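Local coordinates for hypothetical protein AF0941 (Archaeoglobus fulgidus, PDB 1YOZ), which is of unknown function and belongs to the AF0941-like family, with an all-helical chain found as a two-chain assembly, at residues S8-M13 / K68-S73; K28-K33 / I77-L82. One frame throughout, in Å; residues are numbered along the deposited sequence.

Overall arrangement
Both contacts are buried packing between parts of one all-helical chain, and their centres lie about 10 Å apart. Contact 1, about 3 Å from the centre of the chain, sets helix 8-18 against helix 57-73; contact 2, about 10 Å from that centre, sets the junction of helices 26-29 and 32-51 against helix 75-88. Their segments alternate along the sequence, so the two pairings cross along the chain. They also touch directly: Y70 OH and H78 ND1 are 2.6 Å apart in a probable hydrogen bond, and F9 CD1 packs at 3.6 Å on L29 CD1. M13 adds packing on H78 and L29.

Contact 1. Residues S8-M13 / K68-S73; sequences SFLDRM and KTYVVS
The hydroxyl of Y70 meets the edge of the F9 ring: Y70 OH lies in that ring's plane, 3.4 Å from F9 CD2, while F9 CD2 in turn lies near the plane of the Y70 ring. The carbon framework follows at longer range, with F9 CD2 4.1 Å from Y70 CE2, and the two side chains run roughly perpendicular to each other. L10 reaches the other ortho carbon of the phenol, its CD1 standing 3.8 Å from Y70 CE1 in an oblique approach. L10 also reaches the hydroxyl, its CD1 3.9 Å and its CB 4.1 Å from Y70 OH. A first torsion of 179° places Y70 CG anti to the backbone nitrogen and carries the ring across the gap between segments whose nearest CA atoms, those of L10 and Y70, are 9.0 Å apart. Y70 supplies most of the buried surface. No hydrogen bond joins the segments; the hydroxyl instead pairs with H78 ND1 of helix 75-88, giving the polar end of this buried residue a partner amid apolar contacts. L10 also packs on L66 of the second subunit, so the contact borders the interface between chains. This is aromatic and aliphatic packing inside an all-helical fold, in which Y70 spans the distance between helix 57-73 and helix 8-18.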
# COMPACT_ATOMS: atom_id res chain seq x y z
N SER B 8 7.28 -5.25 -4.84
CA SER B 8 8.72 -5.21 -4.75
C SER B 8 9.25 -3.81 -4.93
O SER B 8 10.18 -3.42 -4.24
CB SER B 8 9.32 -6.15 -5.81
OG SER B 8 9.01 -7.50 -5.43
N PHE B 9 8.62 -3.03 -5.82
CA PHE B 9 9.10 -1.67 -6.04
C PHE B 9 8.93 -0.83 -4.78
O PHE B 9 9.88 -0.13 -4.31
CB PHE B 9 8.42 -0.98 -7.22
CG PHE B 9 8.94 0.40 -7.48
CD1 PHE B 9 10.06 0.60 -8.28
CD2 PHE B 9 8.31 1.52 -6.91
CE1 PHE B 9 10.57 1.88 -8.50
CE2 PHE B 9 8.82 2.80 -7.10
CZ PHE B 9 9.93 2.99 -7.91
N LEU B 10 7.73 -0.92 -4.22
CA LEU B 10 7.40 -0.20 -2.98
C LEU B 10 8.36 -0.56 -1.84
O LEU B 10 8.91 0.31 -1.19
CB LEU B 10 5.93 -0.42 -2.59
CG LEU B 10 5.50 0.24 -1.27
CD1 LEU B 10 5.44 1.75 -1.36
CD2 LEU B 10 4.18 -0.35 -0.90
N ASP B 11 8.64 -1.85 -1.66
CA ASP B 11 9.54 -2.23 -0.58
C ASP B 11 10.98 -1.76 -0.84
O ASP B 11 11.64 -1.29 0.09
CB ASP B 11 9.55 -3.75 -0.36
CG ASP B 11 8.26 -4.27 0.28
OD1 ASP B 11 7.63 -3.63 1.16
OD2 ASP B 11 7.89 -5.37 -0.11
N ARG B 12 11.49 -1.97 -2.05
CA ARG B 12 12.87 -1.53 -2.35
C ARG B 12 13.00 -0.03 -2.19
O ARG B 12 13.98 0.45 -1.64
CB ARG B 12 13.32 -1.90 -3.76
CG ARG B 12 13.84 -3.33 -3.87
CD ARG B 12 13.76 -3.88 -5.29
NE ARG B 12 13.19 -5.21 -5.21
CZ ARG B 12 13.87 -6.36 -5.20
NH1 ARG B 12 15.20 -6.37 -5.31
NH2 ARG B 12 13.18 -7.50 -5.09
N MET B 13 12.03 0.73 -2.69
CA MET B 13 12.06 2.18 -2.45
C MET B 13 12.20 2.46 -0.96
O MET B 13 13.06 3.21 -0.57
CB MET B 13 10.82 2.93 -2.97
CG MET B 13 10.68 4.38 -2.33
SD MET B 13 9.15 5.14 -2.85
CE MET B 13 8.08 4.64 -1.50
N LYS B 68 -2.40 -2.83 -9.01
CA LYS B 68 -2.90 -2.04 -10.16
C LYS B 68 -3.13 -0.58 -9.78
O LYS B 68 -2.57 0.35 -10.39
CB LYS B 68 -4.19 -2.71 -10.70
CG LYS B 68 -4.89 -1.90 -11.78
CD LYS B 68 -6.37 -2.36 -11.94
CE LYS B 68 -6.44 -3.26 -13.14
NZ LYS B 68 -7.79 -3.94 -13.25
N THR B 69 -3.91 -0.35 -8.72
CA THR B 69 -4.06 1.04 -8.20
C THR B 69 -2.76 1.72 -7.74
O THR B 69 -2.60 2.94 -7.91
CB THR B 69 -5.26 1.15 -7.15
OG1 THR B 69 -5.05 0.28 -6.06
CG2 THR B 69 -6.49 0.65 -7.79
N TYR B 70 -1.78 0.96 -7.23
CA TYR B 70 -0.46 1.53 -6.93
C TYR B 70 0.17 2.01 -8.20
O TYR B 70 0.73 3.11 -8.24
CB TYR B 70 0.50 0.49 -6.30
CG TYR B 70 1.87 1.07 -6.00
CD1 TYR B 70 2.15 1.70 -4.78
CD2 TYR B 70 2.91 0.99 -6.93
CE1 TYR B 70 3.41 2.22 -4.50
CE2 TYR B 70 4.18 1.54 -6.64
CZ TYR B 70 4.41 2.14 -5.43
OH TYR B 70 5.62 2.72 -5.14
N VAL B 71 0.11 1.19 -9.25
CA VAL B 71 0.82 1.59 -10.48
C VAL B 71 0.13 2.85 -11.08
O VAL B 71 0.80 3.85 -11.40
CB VAL B 71 0.91 0.45 -11.47
CG1 VAL B 71 1.32 0.92 -12.89
CG2 VAL B 71 1.96 -0.55 -10.93
N VAL B 72 -1.17 2.80 -11.23
CA VAL B 72 -1.83 3.95 -11.86
C VAL B 72 -1.71 5.27 -11.09
O VAL B 72 -1.68 6.33 -11.72
CB VAL B 72 -3.28 3.68 -12.29
CG1 VAL B 72 -3.40 2.36 -13.05
CG2 VAL B 72 -4.19 3.69 -11.10
N SER B 73 -1.63 5.22 -9.75
CA SER B 73 -1.84 6.38 -8.87
C SER B 73 -0.68 6.74 -7.93
O SER B 73 -0.67 7.86 -7.42
CB SER B 73 -3.06 6.18 -7.97
OG SER B 73 -4.27 6.04 -8.71

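Contact 2. Residues K28-K33 / I77-L82; sequences KLLDQK and IHFERL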
# COMPACT_ATOMS: atom_id res chain seq x y z
N LYS B 28 19.52 1.72 -10.12
CA LYS B 28 19.01 0.48 -10.70
C LYS B 28 17.50 0.33 -10.51
O LYS B 28 16.78 -0.13 -11.43
CB LYS B 28 19.72 -0.75 -10.13
CG LYS B 28 18.95 -2.06 -10.38
CD LYS B 28 19.77 -3.28 -9.99
CE LYS B 28 18.96 -4.57 -10.08
NZ LYS B 28 19.72 -5.71 -9.44
N LEU B 29 17.03 0.71 -9.33
CA LEU B 29 15.61 0.63 -9.05
C LEU B 29 14.77 1.49 -10.04
O LEU B 29 13.68 1.08 -10.43
CB LEU B 29 15.31 0.95 -7.58
CG LEU B 29 13.86 0.85 -7.08
CD1 LEU B 29 13.27 -0.54 -7.21
CD2 LEU B 29 13.80 1.34 -5.65
N LEU B 30 15.32 2.63 -10.46
CA LEU B 30 14.58 3.64 -11.23
C LEU B 30 14.78 3.57 -12.73
O LEU B 30 14.38 4.50 -13.46
CB LEU B 30 14.94 5.02 -10.73
CG LEU B 30 14.59 5.30 -9.28
CD1 LEU B 30 15.16 6.66 -8.84
CD2 LEU B 30 13.12 5.21 -9.03
N ASP B 31 15.41 2.49 -13.18
CA ASP B 31 15.42 2.10 -14.58
C ASP B 31 14.05 1.55 -14.94
O ASP B 31 13.65 0.53 -14.42
CB ASP B 31 16.50 1.05 -14.83
CG ASP B 31 16.57 0.64 -16.29
OD1 ASP B 31 17.39 1.18 -17.05
OD2 ASP B 31 15.76 -0.20 -16.70
N GLN B 32 13.31 2.26 -15.82
CA GLN B 32 11.93 1.88 -16.14
C GLN B 32 11.77 0.48 -16.72
O GLN B 32 10.74 -0.17 -16.50
CB GLN B 32 11.19 2.92 -17.00
CG GLN B 32 11.80 3.22 -18.37
CD GLN B 32 10.88 4.10 -19.23
OE1 GLN B 32 10.04 4.88 -18.72
NE2 GLN B 32 11.04 3.99 -20.55
N LYS B 33 12.77 0.01 -17.44
CA LYS B 33 12.76 -1.40 -17.84
C LYS B 33 12.78 -2.32 -16.63
O LYS B 33 12.04 -3.31 -16.58
CB LYS B 33 13.94 -1.75 -18.78
CG LYS B 33 13.82 -3.13 -19.47
CD LYS B 33 12.58 -3.23 -20.45
CE LYS B 33 11.31 -3.88 -19.81
NZ LYS B 33 10.07 -3.67 -20.69
N ILE B 77 4.71 9.09 -8.26
CA ILE B 77 5.04 9.87 -7.07
C ILE B 77 6.25 9.31 -6.33
O ILE B 77 7.16 10.05 -5.87
CB ILE B 77 3.88 9.91 -6.09
CG1 ILE B 77 2.73 10.77 -6.62
CG2 ILE B 77 4.37 10.45 -4.75
CD1 ILE B 77 1.53 10.04 -7.10
N HIS B 78 6.24 7.99 -6.17
CA HIS B 78 7.31 7.34 -5.50
C HIS B 78 8.57 7.36 -6.33
O HIS B 78 9.66 7.42 -5.78
CB HIS B 78 6.89 5.92 -5.10
CG HIS B 78 5.97 5.89 -3.92
ND1 HIS B 78 5.22 4.79 -3.59
CD2 HIS B 78 5.69 6.84 -2.99
CE1 HIS B 78 4.49 5.06 -2.52
NE2 HIS B 78 4.76 6.30 -2.14
N PHE B 79 8.43 7.31 -7.64
CA PHE B 79 9.58 7.50 -8.54
C PHE B 79 10.29 8.84 -8.25
O PHE B 79 11.49 8.89 -8.02
CB PHE B 79 9.10 7.48 -9.97
CG PHE B 79 10.21 7.43 -11.01
CD1 PHE B 79 10.56 6.22 -11.61
CD2 PHE B 79 10.86 8.60 -11.43
CE1 PHE B 79 11.56 6.16 -12.59
CE2 PHE B 79 11.86 8.56 -12.43
CZ PHE B 79 12.22 7.34 -13.00
N GLU B 80 9.49 9.91 -8.20
CA GLU B 80 9.97 11.26 -8.00
C GLU B 80 10.48 11.49 -6.59
O GLU B 80 11.54 12.06 -6.42
CB GLU B 80 8.83 12.24 -8.33
CG GLU B 80 8.46 12.20 -9.81
CD GLU B 80 9.62 12.52 -10.74
OE1 GLU B 80 10.49 13.36 -10.37
OE2 GLU B 80 9.63 11.95 -11.86
N ARG B 81 9.74 11.03 -5.59
CA ARG B 81 10.25 10.93 -4.23
C ARG B 81 11.69 10.40 -4.18
O ARG B 81 12.55 10.97 -3.50
CB ARG B 81 9.34 10.00 -3.41
CG ARG B 81 9.08 10.38 -1.96
CD ARG B 81 10.37 10.42 -1.11
NE ARG B 81 10.10 10.40 0.33
CZ ARG B 81 10.90 10.95 1.24
NH1 ARG B 81 12.01 11.57 0.86
NH2 ARG B 81 10.59 10.87 2.54
N LEU B 82 11.94 9.31 -4.89
CA LEU B 82 13.19 8.59 -4.74
C LEU B 82 14.37 9.28 -5.41
O LEU B 82 15.48 9.26 -4.88
CB LEU B 82 13.03 7.15 -5.24
CG LEU B 82 14.19 6.19 -4.99
CD1 LEU B 82 14.63 6.22 -3.49
CD2 LEU B 82 13.81 4.79 -5.44
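L30, L82 and F79 bury the most surface here, and L30 touches both of the others. Its CD2 methyl sits over one face of the F79 ring, 4.2 Å from the centroid and 26° off the normal, a CH-pi contact. The same methyl is 3.7 Å from L82 CD2, so it is shared between ring and leucine. L30's backbone joins in as well: its carbonyl O comes within 3.4 Å of F79 CE1. F79 CG is anti to the backbone nitrogen (chi1 -170°), which swings the ring from its helix toward L30. L82 CD2 is also pressed by L29 CD2 at 3.5 Å, tighter than usual for two carbons, where the two side chains cross at about a right angle. At L30 the chain has left helix 26-29, and D31 takes the N-cap position of the next helix, its OD2 accepting a hydrogen bond from N34 N. The apolar contact therefore falls at the break between two helices, with L30 turned to helix 75-88. Around it, helix 8-18 lies alongside L29, helix 32-51 covers F79 through I35, and L97 of a loop packs on F79 too.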